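Local coordinates for protein probable hydrolase (Pseudomonas aeruginosa, PDB 3OM8) that probably hydrolyses an ester or lactone as an alpha/beta-hydrolase, possibly the enol-lactone of 3-oxoadipate, at residues 11-16 and 60-65; 42-47 and 56-61; 74-79 and 107-112; 85-90 and 115-120; 154-159 and 178-183. All blocks are in the same frame, centred on the assembly; numbering follows the deposited sequence.

The five contacts illustrate how an alpha/beta-hydrolase joins a mixed sheet to its flanking helices and a probable helical cap. Interactions 1 and 2 share D60 and A61, at the exit of strand 55-59, and their centres are about 16 Å apart. Interactions 3 and 4 both use helix 76-90, near its start and its end, with centres about 13 Å apart; their segments alternate along the chain, and a salt bridge between R78 and E85 links them. Interaction 1 meets this helix too, through S12 with R78 and E85. Interaction 5 comes last and joins two helices beyond the sheet, its centre about 30 Å from that of interaction 4. This probable cap also packs on the core, through H64 with T183 and M42 with M179.

Interaction 1 (11-16 and 60-65); sequences TSDGAS and DARGHG
D13 OD1 is gripped by two donor groups, the hydroxyl of T11 at 2.6 Å (OG1 to OD1) and the guanidinium of R62. The second bond, from R62 NH1 to D13 OD1, spans 3.0 Å and is nearly straight at 173°, with the oxygen lying in the guanidinium plane. The neighbouring D13 OD2 takes R62 NH2 at 2.9 Å through its syn lone pair, a more bent bond, so the salt bridge is end-on and two-pronged. Carboxylate and guanidinium are nevertheless twisted 44° apart, and NH2 approaches tilted.

T11 to G14 form a type I beta turn between strands 7-10 and 16-22, the first hairpin of the alpha/beta-hydrolase sheet, while A61 to H64 form a type II turn after strand 55-59. T11 OG1 also accepts from A15 N at 2.9 Å, which ties the hydroxyl to both the carboxylate and the backbone of its own loop. The methyl of A15 lies over one face of the R62 guanidinium, with CB 4.2 Å from NH2. R62 reaches the hairpin by an extended start and a bend at chi3 (-61°), and its NH1 has a second acidic partner in D82 of helix 76-90.

Interaction 2 (42-47 and 56-61); sequences MWDAQL and VLRYDA
R58 meets three residues of 42-47 with successive parts of one long side chain. It leaves strand 55-59 with CG beside the backbone N (chi1 -75°), runs on extended through chi2, then bends at chi3 (-66°), which swings the guanidinium toward D44 and L47. Where the chain bends, CD lies 4.1 Å from W43 CB, an aliphatic touch at the root of the indole. The tip then offers NH1 to D44 OD2 at 2.9 Å. That oxygen sits at the guanidinium edge, close to its plane, and is met nearly along the C-O axis; the two flat groups stand 71° apart, and within this pair only NH1 bonds to D44.

L47 supplies the apolar cover. Its CG lies over one guanidinium face, offset toward the rim, and CD1 comes within 3.4 Å of R58 NH2. The other methyl, CD2, reaches V56 CG1 at 4.2 Å, so the leucine spans two residues on the same side of the strand.

Outside partners complete the polar network: D44 OD1 is bonded to H41 ND1, R58 NH1 also reaches L40 O, and R58 NH2 is paired with D22 on strand 16-22. The contact packs the loop that follows strand 29-33 against strand 55-59 of the alpha/beta-hydrolase sheet. Two carboxylates, D44 at NH1 and D22 at NH2, probably keep R58 charged, while L47 probably limits the access of water to one face of the guanidinium.

Interaction 3 (74-79 and 107-112); sequences YTLARL and GQWLAL
W109 carries this contact, laying a face of its indole against the first turn of helix 76-90. The backbone of A77 comes closest: its CA stands 3.3 Å above the ring plane, offset toward the rim, and 3.5 Å from CE2. The A77 methyl adds to this, with CB 3.7 Å from W109 CZ2, so A77 lies over the NE1, CE2 and CZ2 side of the indole. Because alanine has no more than a methyl, the helix backbone itself can approach the aromatic surface.

L76 takes the other end of the ring system. Its CG sits 3.7 Å from W109 CD1, and CD2 lies 4.0 Å from W109 CB, so the isobutyl group runs alongside the five-membered ring and the stem, the two side chains pointing opposite ways as they pass. Both project with CG anti to the backbone N (chi1 -177° for L76 and -170° for W109), the torsion that brings the leucine tip over to the indole.

Helices 76-90 and 102-113 flank the alpha/beta-hydrolase sheet, and the second begins within the GxSxG pattern that probably forms the nucleophile elbow. The meeting point is the start of the first helix, where T75 is the N-cap: its OG1 accepts from R78 N at 3.1 Å. L76 also touches I105 on the partner helix and T198 in a loop, and its side chain lies about 4 Å from a bound MES molecule, probably from the crystallisation liquor. W109 reaches further along helix 76-90 to E81, and its ring meets that of H113 with planes inclined by about 30°.

Interaction 4 (85-90 and 115-120); sequences ELLDAL and PQRIER
The guanidinium of R117 and the carboxylate of D88 lie almost in one plane, 14° apart, meeting at their edges. D88 OD2 occupies the edge between the two terminal nitrogens of R117 and takes both: NH1 at 2.9 Å on its syn lone pair, and NH2 at 2.9 Å, nearly head-on to the oxygen in line with its bond to CG. Each bond is moderately bent, at 144°, as a fork onto one oxygen requires. L87 approaches obliquely, its CB 3.3 Å from R117 NH2, bringing the aliphatic stem of the leucine up to the same nitrogen.

To reach the helix, R117 curls: it is bent at both chi2 and chi3, which turns its end toward helix 76-90. The curled end is held further, since R117 NE is bonded to R93 O and NH2 also to V92 O, in the connection between helix 76-90 and strand 95-100. The guanidinium thus has its rotation fixed by one acid and two backbone carbonyls.

The contact joins the last turns of helix 76-90 to the short 3-10 turn 115-117 that follows helix 102-113 and leads into strand 118-124, which runs parallel beside strand 95-100 in the central sheet.

Interaction 5 (154-159 and 178-183); sequences AGFLGN and AMLMAT
L180 makes all the side-chain contacts from 178-183 to 154-159, where it meets F156 and L157. Its two methyls divide the work. CD2 lies 3.6 Å from F156 CD2 and 3.8 Å from F156 CG, meeting the ring obliquely, while CD1 fits against the F156 stem, 3.7 Å from CB. The same CD1 also touches L157 CD2 at 3.9 Å. L180 CG stands beside the backbone N (chi1 -75°), with chi2 near 158°, and this spreads the methyls between F156 and L157.

Beyond L180 helix 171-181 stops: A182 leaves helical backbone angles, and T183 OG1 is bonded to M179 O at 2.8 Å. T183 N is bonded to L180 O, so the C-terminal end of the helix is held just after the residue that makes the contact.

The surroundings extend the apolar patch. F156 meets the ring of W160 with planes at about 55° and packs on F192 of helix 185-196, while L157 touches F176. M179, a selenomethionine, packs on T39 and H41. Helices 150-160 and 171-181 lie in the stretch between strands 118-124 and 211-216, typical of the helical cap inserted into an alpha/beta-hydrolase. F156 comes close to the probable triad of S101, H246 and D219 but makes no contact with it, consistent with a cap roofing the active site.

Interaction 1 (11-16 and 60-65)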
# COMPACT_ATOMS: atom_id res chain seq x y z
N THR B 11 -33.31 11.33 -17.14
CA THR B 11 -32.82 12.29 -16.17
C THR B 11 -33.60 13.60 -16.18
O THR B 11 -34.32 13.90 -17.14
CB THR B 11 -31.35 12.62 -16.43
OG1 THR B 11 -31.23 13.27 -17.69
CG2 THR B 11 -30.53 11.34 -16.45
N SER B 12 -33.44 14.37 -15.12
CA SER B 12 -34.11 15.66 -14.98
C SER B 12 -33.72 16.65 -16.08
O SER B 12 -34.47 17.60 -16.35
CB SER B 12 -33.79 16.28 -13.62
OG SER B 12 -32.39 16.45 -13.47
N ASP B 13 -32.56 16.45 -16.70
CA ASP B 13 -32.09 17.37 -17.74
C ASP B 13 -32.21 16.77 -19.14
O ASP B 13 -31.57 17.23 -20.08
CB ASP B 13 -30.65 17.81 -17.47
CG ASP B 13 -29.66 16.68 -17.64
OD1 ASP B 13 -30.04 15.51 -17.41
OD2 ASP B 13 -28.49 16.96 -18.00
N GLY B 14 -33.03 15.72 -19.27
CA GLY B 14 -33.41 15.21 -20.57
C GLY B 14 -32.40 14.31 -21.28
O GLY B 14 -32.34 14.30 -22.51
N ALA B 15 -31.61 13.56 -20.52
CA ALA B 15 -30.80 12.51 -21.11
C ALA B 15 -31.41 11.16 -20.75
O ALA B 15 -32.34 11.10 -19.95
CB ALA B 15 -29.37 12.60 -20.64
N SER B 16 -30.91 10.09 -21.35
CA SER B 16 -31.37 8.74 -21.02
C SER B 16 -30.18 7.90 -20.57
O SER B 16 -29.19 7.78 -21.30
CB SER B 16 -32.05 8.10 -22.23
OG SER B 16 -32.52 6.80 -21.94
N ASP B 60 -24.37 2.64 -17.64
CA ASP B 60 -23.47 3.32 -18.57
C ASP B 60 -23.54 4.81 -18.27
O ASP B 60 -24.61 5.40 -18.28
CB ASP B 60 -23.84 3.02 -20.02
CG ASP B 60 -23.44 1.62 -20.43
OD1 ASP B 60 -22.57 1.05 -19.74
OD2 ASP B 60 -23.98 1.08 -21.44
N ALA B 61 -22.39 5.41 -17.98
CA ALA B 61 -22.38 6.82 -17.64
C ALA B 61 -22.94 7.69 -18.78
O ALA B 61 -22.99 7.28 -19.94
CB ALA B 61 -20.98 7.25 -17.29
N ARG B 62 -23.38 8.89 -18.42
CA ARG B 62 -23.74 9.92 -19.37
C ARG B 62 -22.70 9.95 -20.49
O ARG B 62 -21.50 9.97 -20.24
CB ARG B 62 -23.81 11.26 -18.62
CG ARG B 62 -23.93 12.51 -19.45
CD ARG B 62 -24.08 13.71 -18.51
NE ARG B 62 -25.27 13.59 -17.68
CZ ARG B 62 -26.41 14.26 -17.90
NH1 ARG B 62 -27.45 14.09 -17.10
NH2 ARG B 62 -26.50 15.11 -18.93
N GLY B 63 -23.16 9.90 -21.74
CA GLY B 63 -22.26 10.00 -22.88
C GLY B 63 -21.62 8.70 -23.32
O GLY B 63 -20.88 8.68 -24.31
N HIS B 64 -21.93 7.61 -22.63
CA HIS B 64 -21.25 6.32 -22.85
C HIS B 64 -22.18 5.16 -23.20
O HIS B 64 -23.36 5.14 -22.83
CB HIS B 64 -20.46 5.92 -21.60
CG HIS B 64 -19.22 6.72 -21.37
ND1 HIS B 64 -19.24 7.93 -20.70
CD2 HIS B 64 -17.93 6.48 -21.68
CE1 HIS B 64 -18.01 8.41 -20.63
NE2 HIS B 64 -17.19 7.54 -21.21
N GLY B 65 -21.60 4.17 -23.88
CA GLY B 65 -22.27 2.91 -24.17
C GLY B 65 -23.72 3.01 -24.60
O GLY B 65 -24.03 3.52 -25.67

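Interaction 2 (42-47 and 56-61)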
# COMPACT_ATOMS: atom_id res chain seq x y z
N MSE B 42 -17.49 -3.75 -18.37
CA MSE B 42 -16.12 -3.88 -17.89
C MSE B 42 -16.10 -4.63 -16.56
O MSE B 42 -15.05 -5.08 -16.12
CB MSE B 42 -15.42 -2.52 -17.77
CG MSE B 42 -15.91 -1.66 -16.62
SE MSE B 42 -14.71 -0.18 -16.27
CE MSE B 42 -15.37 0.41 -14.56
N TRP B 43 -17.27 -4.76 -15.92
CA TRP B 43 -17.39 -5.47 -14.65
C TRP B 43 -17.95 -6.89 -14.78
O TRP B 43 -18.20 -7.53 -13.76
CB TRP B 43 -18.30 -4.70 -13.69
CG TRP B 43 -17.92 -3.28 -13.42
CD1 TRP B 43 -18.54 -2.16 -13.89
CD2 TRP B 43 -16.85 -2.82 -12.58
NE1 TRP B 43 -17.92 -1.03 -13.42
CE2 TRP B 43 -16.87 -1.41 -12.61
CE3 TRP B 43 -15.86 -3.46 -11.82
CZ2 TRP B 43 -15.96 -0.63 -11.90
CZ3 TRP B 43 -14.94 -2.69 -11.13
CH2 TRP B 43 -15.00 -1.29 -11.17
N ASP B 44 -18.15 -7.38 -16.00
CA ASP B 44 -18.76 -8.70 -16.19
C ASP B 44 -18.09 -9.80 -15.36
O ASP B 44 -18.76 -10.66 -14.80
CB ASP B 44 -18.78 -9.11 -17.67
CG ASP B 44 -19.86 -8.38 -18.50
OD1 ASP B 44 -19.78 -8.44 -19.75
OD2 ASP B 44 -20.77 -7.75 -17.91
N ALA B 45 -16.76 -9.77 -15.29
CA ALA B 45 -16.02 -10.82 -14.60
C ALA B 45 -16.29 -10.83 -13.09
O ALA B 45 -16.28 -11.89 -12.46
CB ALA B 45 -14.52 -10.72 -14.88
N GLN B 46 -16.56 -9.65 -12.53
CA GLN B 46 -16.78 -9.48 -11.09
C GLN B 46 -18.18 -9.85 -10.62
O GLN B 46 -18.41 -9.99 -9.42
CB GLN B 46 -16.50 -8.03 -10.68
CG GLN B 46 -15.03 -7.72 -10.49
CD GLN B 46 -14.27 -7.74 -11.79
OE1 GLN B 46 -14.54 -6.94 -12.69
NE2 GLN B 46 -13.32 -8.65 -11.91
N LEU B 47 -19.12 -9.98 -11.55
CA LEU B 47 -20.52 -10.25 -11.20
C LEU B 47 -20.72 -11.48 -10.32
O LEU B 47 -21.37 -11.40 -9.28
CB LEU B 47 -21.38 -10.37 -12.47
CG LEU B 47 -22.23 -9.20 -12.95
CD1 LEU B 47 -23.43 -9.73 -13.74
CD2 LEU B 47 -22.71 -8.32 -11.80
N VAL B 56 -26.29 -5.91 -7.35
CA VAL B 56 -25.37 -5.02 -8.07
C VAL B 56 -26.07 -4.12 -9.09
O VAL B 56 -26.63 -4.60 -10.08
CB VAL B 56 -24.24 -5.81 -8.75
CG1 VAL B 56 -23.31 -4.88 -9.51
CG2 VAL B 56 -23.47 -6.60 -7.71
N LEU B 57 -26.04 -2.81 -8.84
CA LEU B 57 -26.52 -1.83 -9.80
C LEU B 57 -25.38 -1.38 -10.69
O LEU B 57 -24.37 -0.88 -10.19
CB LEU B 57 -27.10 -0.60 -9.08
CG LEU B 57 -27.35 0.62 -9.97
CD1 LEU B 57 -28.57 0.40 -10.84
CD2 LEU B 57 -27.55 1.86 -9.12
N ARG B 58 -25.53 -1.58 -12.00
CA ARG B 58 -24.56 -1.10 -12.99
C ARG B 58 -25.25 -0.14 -13.96
O ARG B 58 -26.44 -0.27 -14.22
CB ARG B 58 -23.97 -2.28 -13.77
CG ARG B 58 -22.95 -3.10 -13.00
CD ARG B 58 -22.33 -4.15 -13.90
NE ARG B 58 -23.30 -5.15 -14.32
CZ ARG B 58 -23.09 -6.03 -15.29
NH1 ARG B 58 -21.95 -6.03 -15.96
NH2 ARG B 58 -24.04 -6.90 -15.61
N TYR B 59 -24.50 0.83 -14.48
CA TYR B 59 -25.05 1.75 -15.48
C TYR B 59 -23.96 2.26 -16.43
O TYR B 59 -22.77 2.27 -16.08
CB TYR B 59 -25.75 2.93 -14.80
CG TYR B 59 -24.79 3.92 -14.17
CD1 TYR B 59 -24.58 5.17 -14.74
CD2 TYR B 59 -24.07 3.60 -13.01
CE1 TYR B 59 -23.70 6.08 -14.17
CE2 TYR B 59 -23.19 4.50 -12.44
CZ TYR B 59 -23.00 5.74 -13.03
OH TYR B 59 -22.13 6.66 -12.48
N ASP B 60 -24.37 2.64 -17.64
CA ASP B 60 -23.47 3.32 -18.57
C ASP B 60 -23.54 4.81 -18.27
O ASP B 60 -24.61 5.40 -18.28
CB ASP B 60 -23.84 3.02 -20.02
CG ASP B 60 -23.44 1.62 -20.43
OD1 ASP B 60 -22.57 1.05 -19.74
OD2 ASP B 60 -23.98 1.08 -21.44
N ALA B 61 -22.39 5.41 -17.98
CA ALA B 61 -22.38 6.82 -17.64
C ALA B 61 -22.94 7.69 -18.78
O ALA B 61 -22.99 7.28 -19.94
CB ALA B 61 -20.98 7.25 -17.29

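Interaction 3 (74-79 and 107-112)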
# COMPACT_ATOMS: atom_id res chain seq x y z
N TYR B 74 -19.61 18.29 -19.45
CA TYR B 74 -20.33 17.76 -18.29
C TYR B 74 -19.65 18.30 -17.05
O TYR B 74 -18.43 18.43 -17.03
CB TYR B 74 -20.26 16.24 -18.24
CG TYR B 74 -20.68 15.53 -19.51
CD1 TYR B 74 -21.53 16.12 -20.43
CD2 TYR B 74 -20.24 14.24 -19.77
CE1 TYR B 74 -21.91 15.45 -21.58
CE2 TYR B 74 -20.62 13.56 -20.89
CZ TYR B 74 -21.45 14.17 -21.81
OH TYR B 74 -21.81 13.47 -22.94
N THR B 75 -20.42 18.64 -16.02
CA THR B 75 -19.84 18.94 -14.72
C THR B 75 -19.79 17.67 -13.85
O THR B 75 -20.57 16.74 -14.06
CB THR B 75 -20.65 19.97 -13.95
OG1 THR B 75 -21.92 19.41 -13.62
CG2 THR B 75 -20.85 21.23 -14.79
N LEU B 76 -18.88 17.65 -12.88
CA LEU B 76 -18.81 16.53 -11.94
C LEU B 76 -20.15 16.37 -11.24
O LEU B 76 -20.67 15.26 -11.12
CB LEU B 76 -17.69 16.75 -10.92
CG LEU B 76 -17.46 15.62 -9.92
CD1 LEU B 76 -17.29 14.28 -10.63
CD2 LEU B 76 -16.26 15.93 -9.02
N ALA B 77 -20.70 17.49 -10.79
CA ALA B 77 -21.95 17.50 -10.03
C ALA B 77 -23.07 16.80 -10.79
O ALA B 77 -23.88 16.09 -10.21
CB ALA B 77 -22.34 18.93 -9.69
N ARG B 78 -23.11 17.04 -12.10
CA ARG B 78 -24.12 16.42 -12.96
C ARG B 78 -23.92 14.91 -13.06
O ARG B 78 -24.90 14.16 -13.06
CB ARG B 78 -24.08 17.04 -14.36
CG ARG B 78 -25.14 16.51 -15.32
CD ARG B 78 -26.56 16.76 -14.81
NE ARG B 78 -27.20 15.51 -14.40
CZ ARG B 78 -28.45 15.40 -13.96
NH1 ARG B 78 -28.93 14.21 -13.62
NH2 ARG B 78 -29.22 16.48 -13.84
N LEU B 79 -22.67 14.47 -13.14
CA LEU B 79 -22.38 13.03 -13.17
C LEU B 79 -22.76 12.35 -11.85
O LEU B 79 -23.14 11.18 -11.82
CB LEU B 79 -20.90 12.79 -13.48
CG LEU B 79 -20.36 13.35 -14.80
CD1 LEU B 79 -18.88 13.00 -14.96
CD2 LEU B 79 -21.17 12.81 -15.98
N GLY B 107 -17.57 8.94 -7.12
CA GLY B 107 -17.63 8.43 -5.77
C GLY B 107 -17.27 9.47 -4.73
O GLY B 107 -18.01 9.68 -3.76
N GLN B 108 -16.14 10.13 -4.92
CA GLN B 108 -15.70 11.15 -3.96
C GLN B 108 -16.73 12.27 -3.86
O GLN B 108 -17.00 12.77 -2.76
CB GLN B 108 -14.34 11.71 -4.36
CG GLN B 108 -13.22 10.69 -4.33
CD GLN B 108 -12.03 11.13 -5.15
OE1 GLN B 108 -11.31 12.05 -4.77
NE2 GLN B 108 -11.84 10.50 -6.30
N TRP B 109 -17.32 12.64 -5.00
CA TRP B 109 -18.35 13.67 -5.05
C TRP B 109 -19.60 13.27 -4.26
O TRP B 109 -20.12 14.06 -3.47
CB TRP B 109 -18.74 14.01 -6.50
CG TRP B 109 -19.63 15.22 -6.60
CD1 TRP B 109 -19.23 16.51 -6.79
CD2 TRP B 109 -21.07 15.26 -6.50
NE1 TRP B 109 -20.32 17.34 -6.82
CE2 TRP B 109 -21.46 16.60 -6.65
CE3 TRP B 109 -22.05 14.28 -6.30
CZ2 TRP B 109 -22.80 17.00 -6.60
CZ3 TRP B 109 -23.38 14.68 -6.25
CH2 TRP B 109 -23.74 16.02 -6.40
N LEU B 110 -20.07 12.05 -4.47
CA LEU B 110 -21.23 11.57 -3.73
C LEU B 110 -20.96 11.60 -2.22
O LEU B 110 -21.83 11.98 -1.43
CB LEU B 110 -21.63 10.17 -4.18
CG LEU B 110 -22.14 10.11 -5.62
CD1 LEU B 110 -22.12 8.68 -6.15
CD2 LEU B 110 -23.53 10.71 -5.71
N ALA B 111 -19.75 11.22 -1.82
CA ALA B 111 -19.42 11.19 -0.40
C ALA B 111 -19.39 12.60 0.17
O ALA B 111 -19.70 12.81 1.34
CB ALA B 111 -18.08 10.51 -0.18
N LEU B 112 -19.04 13.56 -0.67
CA LEU B 112 -18.99 14.95 -0.23
C LEU B 112 -20.36 15.63 -0.23
O LEU B 112 -20.65 16.43 0.66
CB LEU B 112 -18.01 15.75 -1.09
CG LEU B 112 -16.52 15.48 -0.84
CD1 LEU B 112 -15.67 16.04 -1.96
CD2 LEU B 112 -16.10 16.06 0.50

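Interaction 4 (85-90 and 115-120)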
# COMPACT_ATOMS: atom_id res chain seq x y z
N GLU B 85 -30.20 10.08 -9.09
CA GLU B 85 -31.50 9.90 -9.75
C GLU B 85 -31.78 8.43 -10.06
O GLU B 85 -32.93 8.00 -10.05
CB GLU B 85 -31.61 10.76 -11.03
CG GLU B 85 -31.55 12.26 -10.77
CD GLU B 85 -31.88 13.10 -12.01
OE1 GLU B 85 -32.66 12.63 -12.87
OE2 GLU B 85 -31.36 14.23 -12.11
N LEU B 86 -30.73 7.67 -10.34
CA LEU B 86 -30.85 6.21 -10.44
C LEU B 86 -31.34 5.64 -9.11
O LEU B 86 -32.27 4.83 -9.07
CB LEU B 86 -29.51 5.58 -10.79
CG LEU B 86 -29.05 5.61 -12.24
CD1 LEU B 86 -27.64 5.05 -12.33
CD2 LEU B 86 -30.01 4.80 -13.10
N LEU B 87 -30.70 6.05 -8.03
CA LEU B 87 -31.06 5.54 -6.71
C LEU B 87 -32.51 5.91 -6.41
O LEU B 87 -33.28 5.06 -5.96
CB LEU B 87 -30.12 6.06 -5.61
CG LEU B 87 -28.67 5.55 -5.68
CD1 LEU B 87 -27.82 6.07 -4.54
CD2 LEU B 87 -28.60 4.03 -5.70
N ASP B 88 -32.88 7.15 -6.68
CA ASP B 88 -34.26 7.60 -6.47
C ASP B 88 -35.24 6.72 -7.25
O ASP B 88 -36.28 6.32 -6.73
CB ASP B 88 -34.42 9.07 -6.90
CG ASP B 88 -33.63 10.02 -6.03
OD1 ASP B 88 -33.51 11.22 -6.38
OD2 ASP B 88 -33.11 9.57 -4.98
N ALA B 89 -34.89 6.43 -8.50
CA ALA B 89 -35.78 5.66 -9.36
C ALA B 89 -35.96 4.25 -8.80
O ALA B 89 -37.02 3.65 -8.95
CB ALA B 89 -35.26 5.61 -10.80
N LEU B 90 -34.92 3.73 -8.17
CA LEU B 90 -34.97 2.39 -7.58
C LEU B 90 -35.57 2.43 -6.18
O LEU B 90 -35.79 1.39 -5.55
CB LEU B 90 -33.57 1.79 -7.55
CG LEU B 90 -32.95 1.59 -8.92
CD1 LEU B 90 -31.49 1.20 -8.79
CD2 LEU B 90 -33.72 0.52 -9.66
N PRO B 115 -23.67 12.28 1.27
CA PRO B 115 -23.12 11.21 2.11
C PRO B 115 -24.22 10.28 2.62
O PRO B 115 -24.01 9.08 2.70
CB PRO B 115 -22.48 11.96 3.28
CG PRO B 115 -23.08 13.32 3.26
CD PRO B 115 -23.39 13.62 1.83
N GLN B 116 -25.37 10.85 2.94
CA GLN B 116 -26.50 10.09 3.47
C GLN B 116 -27.02 9.01 2.51
O GLN B 116 -27.80 8.15 2.91
CB GLN B 116 -27.63 11.04 3.86
CG GLN B 116 -28.43 11.61 2.67
CD GLN B 116 -27.75 12.78 1.97
OE1 GLN B 116 -26.66 13.21 2.35
NE2 GLN B 116 -28.41 13.31 0.94
N ARG B 117 -26.59 9.07 1.25
CA ARG B 117 -26.99 8.08 0.24
C ARG B 117 -25.95 6.97 0.09
O ARG B 117 -26.20 5.97 -0.60
CB ARG B 117 -27.21 8.75 -1.13
CG ARG B 117 -28.14 9.97 -1.15
CD ARG B 117 -29.55 9.65 -0.70
NE ARG B 117 -30.20 8.64 -1.53
CZ ARG B 117 -31.00 8.91 -2.56
NH1 ARG B 117 -31.23 10.17 -2.90
NH2 ARG B 117 -31.55 7.92 -3.25
N ILE B 118 -24.79 7.14 0.73
CA ILE B 118 -23.67 6.21 0.59
C ILE B 118 -23.37 5.42 1.88
O ILE B 118 -23.22 6.01 2.96
CB ILE B 118 -22.37 6.93 0.17
CG1 ILE B 118 -22.55 7.70 -1.13
CG2 ILE B 118 -21.23 5.92 0.04
CD1 ILE B 118 -22.91 6.85 -2.34
N GLU B 119 -23.28 4.10 1.76
CA GLU B 119 -22.87 3.25 2.88
C GLU B 119 -21.35 3.21 2.92
O GLU B 119 -20.71 4.10 3.48
CB GLU B 119 -23.43 1.84 2.73
CG GLU B 119 -24.41 1.41 3.81
CD GLU B 119 -23.73 1.11 5.12
OE1 GLU B 119 -23.02 2.00 5.65
OE2 GLU B 119 -23.90 -0.01 5.64
N ARG B 120 -20.77 2.19 2.30
CA ARG B 120 -19.32 2.10 2.19
C ARG B 120 -18.82 2.49 0.80
O ARG B 120 -19.50 2.26 -0.21
CB ARG B 120 -18.83 0.72 2.61
CG ARG B 120 -19.15 0.42 4.08
CD ARG B 120 -18.57 -0.89 4.58
NE ARG B 120 -19.17 -1.26 5.86
CZ ARG B 120 -18.91 -2.37 6.53
NH1 ARG B 120 -19.53 -2.60 7.68
NH2 ARG B 120 -18.03 -3.26 6.08

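Interaction 5 (154-159 and 178-183)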
# COMPACT_ATOMS: atom_id res chain seq x y z
N ALA B 154 -6.14 4.03 -29.33
CA ALA B 154 -4.73 3.70 -29.16
C ALA B 154 -4.17 4.46 -27.96
O ALA B 154 -3.30 3.96 -27.24
CB ALA B 154 -3.94 4.04 -30.41
N GLY B 155 -4.69 5.65 -27.74
CA GLY B 155 -4.28 6.45 -26.60
C GLY B 155 -4.66 5.75 -25.31
O GLY B 155 -3.80 5.44 -24.49
N PHE B 156 -5.95 5.50 -25.13
CA PHE B 156 -6.42 4.86 -23.91
C PHE B 156 -5.81 3.49 -23.68
O PHE B 156 -5.28 3.22 -22.60
CB PHE B 156 -7.93 4.72 -23.92
CG PHE B 156 -8.66 5.99 -23.60
CD1 PHE B 156 -8.82 6.40 -22.29
CD2 PHE B 156 -9.23 6.75 -24.62
CE1 PHE B 156 -9.51 7.56 -21.99
CE2 PHE B 156 -9.92 7.91 -24.33
CZ PHE B 156 -10.07 8.31 -23.01
N LEU B 157 -5.91 2.61 -24.67
CA LEU B 157 -5.40 1.25 -24.52
C LEU B 157 -3.92 1.27 -24.14
O LEU B 157 -3.47 0.45 -23.35
CB LEU B 157 -5.62 0.43 -25.78
CG LEU B 157 -7.07 0.15 -26.16
CD1 LEU B 157 -7.15 -0.56 -27.50
CD2 LEU B 157 -7.77 -0.67 -25.08
N GLY B 158 -3.18 2.21 -24.70
CA GLY B 158 -1.77 2.33 -24.43
C GLY B 158 -1.46 2.72 -23.00
O GLY B 158 -0.44 2.31 -22.46
N ASN B 159 -2.35 3.51 -22.38
CA ASN B 159 -2.18 3.90 -20.98
C ASN B 159 -2.79 2.91 -20.01
O ASN B 159 -2.39 2.86 -18.85
CB ASN B 159 -2.81 5.28 -20.71
CG ASN B 159 -2.03 6.40 -21.36
OD1 ASN B 159 -1.06 6.92 -20.80
ND2 ASN B 159 -2.45 6.78 -22.55
N ALA B 178 -13.17 -2.25 -28.51
CA ALA B 178 -14.50 -2.07 -29.07
C ALA B 178 -15.33 -1.07 -28.27
O ALA B 178 -16.08 -0.30 -28.85
CB ALA B 178 -15.23 -3.38 -29.21
N MSE B 179 -15.17 -1.04 -26.95
CA MSE B 179 -15.92 -0.10 -26.13
C MSE B 179 -15.54 1.33 -26.49
O MSE B 179 -16.39 2.21 -26.57
CB MSE B 179 -15.65 -0.31 -24.65
CG MSE B 179 -16.16 -1.63 -24.09
SE MSE B 179 -15.68 -1.86 -22.19
CE MSE B 179 -16.58 -3.56 -21.91
N LEU B 180 -14.24 1.54 -26.66
CA LEU B 180 -13.71 2.84 -27.02
C LEU B 180 -14.21 3.26 -28.40
O LEU B 180 -14.75 4.35 -28.56
CB LEU B 180 -12.19 2.81 -26.96
CG LEU B 180 -11.66 2.83 -25.52
CD1 LEU B 180 -10.23 2.29 -25.40
CD2 LEU B 180 -11.78 4.24 -24.94
N MSE B 181 -14.04 2.37 -29.38
CA MSE B 181 -14.46 2.61 -30.76
C MSE B 181 -15.95 2.94 -30.90
O MSE B 181 -16.37 3.53 -31.89
CB MSE B 181 -14.11 1.41 -31.65
CG MSE B 181 -12.62 1.17 -31.90
SE MSE B 181 -11.70 2.63 -32.80
CE MSE B 181 -12.73 2.68 -34.46
N ALA B 182 -16.75 2.55 -29.91
CA ALA B 182 -18.18 2.80 -29.96
C ALA B 182 -18.56 3.95 -29.05
O ALA B 182 -19.75 4.19 -28.80
CB ALA B 182 -18.94 1.56 -29.56
N THR B 183 -17.56 4.65 -28.52
CA THR B 183 -17.83 5.77 -27.63
C THR B 183 -17.95 7.09 -28.41
O THR B 183 -17.04 7.48 -29.15
CB THR B 183 -16.77 5.90 -26.52
OG1 THR B 183 -16.87 4.78 -25.63
CG2 THR B 183 -17.00 7.17 -25.72